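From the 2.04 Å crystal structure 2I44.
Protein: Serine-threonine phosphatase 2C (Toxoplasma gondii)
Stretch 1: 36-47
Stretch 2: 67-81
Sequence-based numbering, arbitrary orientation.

Stretch 1 (36-47) QEDRFTLCPQLV
Stretch 2 (67-81) ASENVKDLVVPQLIS

Strand 38-43 packs on the helix that runs through stretch 2, which begins earlier in the chain. The two are nearly parallel (6° between N-to-C directions, axes 7.5 Å apart at closest), and the stretches bury 525 Å². The register pairs Arg39 with Ser68 (CA to CA 5.7 Å), Thr41 with Lys72 (CA to CA 6.0 Å) and Cys43 with Val76 (CA to CA 7.8 Å). Extended phi/psi values, such as -147/134 at Thr41, alternate the side chains: Arg39, Thr41 and Cys43 point CB toward the helix, Asp38, Phe40 and Leu42 away. The helix is kinked: the N atoms of Asp73, Val76 and Pro77 lack the usual bond to the residue four back. Asp73 N bonds Asn70 O (2.8 Å) instead, and Pro77 has no N-H to give.

Polar contacts dominate the N-terminal end, where Arg39, Glu69 and Lys72 lie partly exposed and can keep their charges. Ser68, chi1 p (60°), donates from OG to Glu37 O at 2.9 Å. Arg39 (m, m, t, chi4 -75°) folds so that NE meets Glu69 OE1 at 2.7 Å, a salt bridge with a 162° hydrogen-bond angle; NH1 binds Gln36 O and Asp38 O, each at 2.8 Å. Glu69 (t, p, chi3 13°) starts sideways and brings its carboxylate nearer. Lys72 (chi1 87°, then t, t, t) extends NZ to Glu69 OE1 at 3.3 Å, a weak bond; this shared acceptor offsets the like charges of Arg39 NE and Lys72 NZ, 4.4 Å apart.

Midway, Thr41 (m) donates OG1 to Lys72 O at 2.8 Å, though the position of OG1 is less certain. Beyond it, Cys43, Leu46, Val76 and Leu79 are buried, suiting uncharged, apolar side chains. Val76 (t) places CG2 4.2 Å from Cys43 CB (Cys43 t, -171°) and CG1 4.1 Å from Leu46 CD1. Leu46 (t, p), after the strand, sets CD2 3.9 Å from Leu79 CD2 (Leu79 t, p) and CD1 4.2 Å from Ile80 CG2 (Ile80 p, t).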

# COMPACT_ATOMS: atom_id res chain seq x y z
N GLN A 36 10.26 -12.87 -5.86
CA GLN A 36 9.82 -11.50 -6.04
C GLN A 36 8.38 -11.52 -5.54
O GLN A 36 7.48 -12.00 -6.24
CB GLN A 36 9.86 -11.10 -7.52
CG GLN A 36 9.23 -9.74 -7.84
CD GLN A 36 9.71 -8.61 -6.93
OE1 GLN A 36 9.36 -8.56 -5.75
NE2 GLN A 36 10.53 -7.71 -7.48
N GLU A 37 8.16 -11.01 -4.33
CA GLU A 37 6.83 -11.03 -3.75
C GLU A 37 6.15 -9.67 -3.68
O GLU A 37 5.09 -9.53 -3.06
CB GLU A 37 6.90 -11.69 -2.37
CG GLU A 37 7.72 -12.98 -2.40
CD GLU A 37 7.51 -13.86 -1.18
OE1 GLU A 37 7.45 -13.34 -0.05
OE2 GLU A 37 7.42 -15.10 -1.37
N ASP A 38 6.76 -8.67 -4.30
CA ASP A 38 6.18 -7.33 -4.35
C ASP A 38 5.27 -7.31 -5.58
O ASP A 38 5.59 -7.91 -6.61
CB ASP A 38 7.27 -6.27 -4.55
CG ASP A 38 7.84 -5.74 -3.25
OD1 ASP A 38 7.55 -6.30 -2.17
OD2 ASP A 38 8.61 -4.75 -3.32
N ARG A 39 4.15 -6.60 -5.47
CA ARG A 39 3.21 -6.46 -6.57
C ARG A 39 2.69 -5.03 -6.58
O ARG A 39 2.91 -4.27 -5.63
CB ARG A 39 2.06 -7.46 -6.43
CG ARG A 39 2.48 -8.92 -6.65
CD ARG A 39 2.93 -9.16 -8.09
NE ARG A 39 3.20 -10.57 -8.36
CZ ARG A 39 4.27 -11.24 -7.95
NH1 ARG A 39 5.21 -10.64 -7.23
NH2 ARG A 39 4.40 -12.53 -8.24
N PHE A 40 2.00 -4.64 -7.65
CA PHE A 40 1.48 -3.28 -7.73
C PHE A 40 0.38 -3.16 -8.78
O PHE A 40 0.25 -4.01 -9.67
CB PHE A 40 2.62 -2.31 -8.04
CG PHE A 40 3.40 -2.66 -9.27
CD1 PHE A 40 2.89 -2.40 -10.53
CD2 PHE A 40 4.66 -3.23 -9.17
CE1 PHE A 40 3.62 -2.70 -11.68
CE2 PHE A 40 5.40 -3.54 -10.31
CZ PHE A 40 4.88 -3.27 -11.57
N THR A 41 -0.39 -2.09 -8.67
CA THR A 41 -1.50 -1.86 -9.57
C THR A 41 -1.68 -0.37 -9.80
O THR A 41 -1.65 0.42 -8.86
CB THR A 41 -2.80 -2.45 -8.96
OG1 THR A 41 -2.66 -3.87 -8.82
CG2 THR A 41 -4.01 -2.12 -9.83
N LEU A 42 -1.85 0.01 -11.06
CA LEU A 42 -2.07 1.40 -11.40
C LEU A 42 -3.20 1.49 -12.42
O LEU A 42 -3.13 0.89 -13.49
CB LEU A 42 -0.79 2.02 -11.98
CG LEU A 42 -0.79 3.55 -12.17
CD1 LEU A 42 0.63 4.04 -12.40
CD2 LEU A 42 -1.67 3.94 -13.33
N CYS A 43 -4.26 2.21 -12.07
CA CYS A 43 -5.40 2.40 -12.97
C CYS A 43 -5.43 3.88 -13.36
O CYS A 43 -5.97 4.71 -12.64
CB CYS A 43 -6.70 2.01 -12.26
SG CYS A 43 -8.14 1.97 -13.35
N PRO A 44 -4.85 4.22 -14.53
CA PRO A 44 -4.80 5.60 -15.03
C PRO A 44 -6.13 6.34 -15.16
O PRO A 44 -6.21 7.54 -14.88
CB PRO A 44 -4.05 5.45 -16.36
CG PRO A 44 -4.45 4.10 -16.81
CD PRO A 44 -4.35 3.28 -15.55
N GLN A 45 -7.17 5.65 -15.61
CA GLN A 45 -8.49 6.26 -15.73
C GLN A 45 -9.48 5.40 -14.96
O GLN A 45 -10.02 4.43 -15.48
CB GLN A 45 -8.91 6.38 -17.20
CG GLN A 45 -10.36 6.79 -17.38
CD GLN A 45 -10.75 7.00 -18.84
OE1 GLN A 45 -10.44 8.03 -19.44
NE2 GLN A 45 -11.43 6.01 -19.41
N LEU A 46 -9.71 5.77 -13.71
CA LEU A 46 -10.60 5.02 -12.83
C LEU A 46 -12.09 5.24 -13.11
O LEU A 46 -12.90 4.33 -12.94
CB LEU A 46 -10.28 5.37 -11.38
CG LEU A 46 -10.93 4.51 -10.29
CD1 LEU A 46 -10.51 3.06 -10.45
CD2 LEU A 46 -10.51 5.05 -8.93
N VAL A 47 -12.45 6.45 -13.53
CA VAL A 47 -13.85 6.77 -13.82
C VAL A 47 -14.06 7.10 -15.29
O VAL A 47 -13.64 8.15 -15.76
CB VAL A 47 -14.33 7.96 -12.96
CG1 VAL A 47 -15.80 8.24 -13.24
CG2 VAL A 47 -14.10 7.66 -11.48
N ALA A 67 -0.81 -13.94 -1.89
CA ALA A 67 -1.65 -12.82 -1.48
C ALA A 67 -1.44 -11.56 -2.32
O ALA A 67 -2.41 -10.95 -2.77
CB ALA A 67 -1.44 -12.51 0.00
N SER A 68 -0.18 -11.16 -2.52
CA SER A 68 0.08 -9.95 -3.31
C SER A 68 -0.28 -10.14 -4.79
O SER A 68 -0.82 -9.24 -5.43
CB SER A 68 1.55 -9.52 -3.17
OG SER A 68 2.44 -10.53 -3.63
N GLU A 69 0.02 -11.32 -5.33
CA GLU A 69 -0.27 -11.59 -6.74
C GLU A 69 -1.76 -11.49 -7.06
O GLU A 69 -2.14 -10.99 -8.13
CB GLU A 69 0.25 -12.98 -7.11
CG GLU A 69 -0.19 -13.50 -8.47
CD GLU A 69 0.22 -12.61 -9.64
OE1 GLU A 69 1.06 -11.69 -9.46
OE2 GLU A 69 -0.30 -12.84 -10.75
N ASN A 70 -2.60 -11.96 -6.14
CA ASN A 70 -4.04 -11.92 -6.34
C ASN A 70 -4.73 -10.63 -5.90
O ASN A 70 -5.50 -10.04 -6.67
CB ASN A 70 -4.68 -13.12 -5.64
CG ASN A 70 -4.44 -14.41 -6.38
OD1 ASN A 70 -5.12 -14.71 -7.36
ND2 ASN A 70 -3.45 -15.19 -5.93
N VAL A 71 -4.45 -10.19 -4.68
CA VAL A 71 -5.10 -8.98 -4.18
C VAL A 71 -4.96 -7.81 -5.14
O VAL A 71 -5.83 -6.95 -5.21
CB VAL A 71 -4.55 -8.56 -2.78
CG1 VAL A 71 -3.34 -7.65 -2.92
CG2 VAL A 71 -5.65 -7.90 -1.96
N LYS A 72 -3.87 -7.79 -5.92
CA LYS A 72 -3.64 -6.71 -6.86
C LYS A 72 -4.71 -6.61 -7.94
O LYS A 72 -4.94 -5.54 -8.49
CB LYS A 72 -2.28 -6.86 -7.54
CG LYS A 72 -2.33 -7.74 -8.77
CD LYS A 72 -0.98 -7.91 -9.41
CE LYS A 72 -1.11 -8.79 -10.64
NZ LYS A 72 0.22 -9.07 -11.24
N ASP A 73 -5.34 -7.73 -8.26
CA ASP A 73 -6.38 -7.76 -9.29
C ASP A 73 -7.77 -7.66 -8.67
O ASP A 73 -8.77 -7.62 -9.39
CB ASP A 73 -6.29 -9.05 -10.12
CG ASP A 73 -4.90 -9.29 -10.71
OD1 ASP A 73 -4.35 -8.39 -11.39
OD2 ASP A 73 -4.35 -10.39 -10.51
N LEU A 74 -7.83 -7.62 -7.35
CA LEU A 74 -9.12 -7.53 -6.67
C LEU A 74 -9.51 -6.13 -6.20
O LEU A 74 -10.70 -5.83 -6.08
CB LEU A 74 -9.13 -8.47 -5.45
CG LEU A 74 -8.87 -9.96 -5.70
CD1 LEU A 74 -8.90 -10.70 -4.36
CD2 LEU A 74 -9.93 -10.52 -6.65
N VAL A 75 -8.52 -5.29 -5.93
CA VAL A 75 -8.79 -3.94 -5.43
C VAL A 75 -9.62 -3.01 -6.31
O VAL A 75 -10.56 -2.40 -5.83
CB VAL A 75 -7.48 -3.21 -5.03
CG1 VAL A 75 -6.88 -3.88 -3.80
CG2 VAL A 75 -6.48 -3.24 -6.17
N VAL A 76 -9.28 -2.89 -7.59
CA VAL A 76 -10.06 -2.00 -8.44
C VAL A 76 -11.49 -2.52 -8.62
O VAL A 76 -12.45 -1.76 -8.45
CB VAL A 76 -9.35 -1.76 -9.80
CG1 VAL A 76 -10.26 -0.98 -10.74
CG2 VAL A 76 -8.08 -0.95 -9.57
N PRO A 77 -11.66 -3.81 -8.95
CA PRO A 77 -13.02 -4.32 -9.12
C PRO A 77 -13.87 -4.15 -7.85
O PRO A 77 -15.02 -3.71 -7.91
CB PRO A 77 -12.80 -5.79 -9.48
CG PRO A 77 -11.50 -5.74 -10.23
CD PRO A 77 -10.67 -4.83 -9.36
N GLN A 78 -13.29 -4.48 -6.70
CA GLN A 78 -14.02 -4.34 -5.44
C GLN A 78 -14.32 -2.87 -5.14
O GLN A 78 -15.39 -2.54 -4.63
CB GLN A 78 -13.21 -4.95 -4.29
CG GLN A 78 -13.21 -6.47 -4.25
CD GLN A 78 -14.59 -7.06 -4.00
OE1 GLN A 78 -15.52 -6.36 -3.59
NE2 GLN A 78 -14.73 -8.36 -4.22
N LEU A 79 -13.37 -2.00 -5.45
CA LEU A 79 -13.55 -0.57 -5.19
C LEU A 79 -14.76 -0.02 -5.92
O LEU A 79 -15.66 0.55 -5.30
CB LEU A 79 -12.30 0.21 -5.63
CG LEU A 79 -12.45 1.74 -5.61
CD1 LEU A 79 -12.68 2.21 -4.18
CD2 LEU A 79 -11.19 2.38 -6.18
N ILE A 80 -14.80 -0.19 -7.24
CA ILE A 80 -15.90 0.34 -8.02
C ILE A 80 -17.23 -0.40 -7.87
O ILE A 80 -18.26 0.09 -8.33
CB ILE A 80 -15.50 0.44 -9.52
CG1 ILE A 80 -15.26 -0.95 -10.10
CG2 ILE A 80 -14.24 1.29 -9.66
CD1 ILE A 80 -14.79 -0.92 -11.54
N SER A 81 -17.22 -1.57 -7.23
CA SER A 81 -18.45 -2.31 -7.01
C SER A 81 -19.09 -1.80 -5.73
O SER A 81 -20.20 -2.18 -5.38
CB SER A 81 -18.16 -3.81 -6.87
OG SER A 81 -17.61 -4.34 -8.06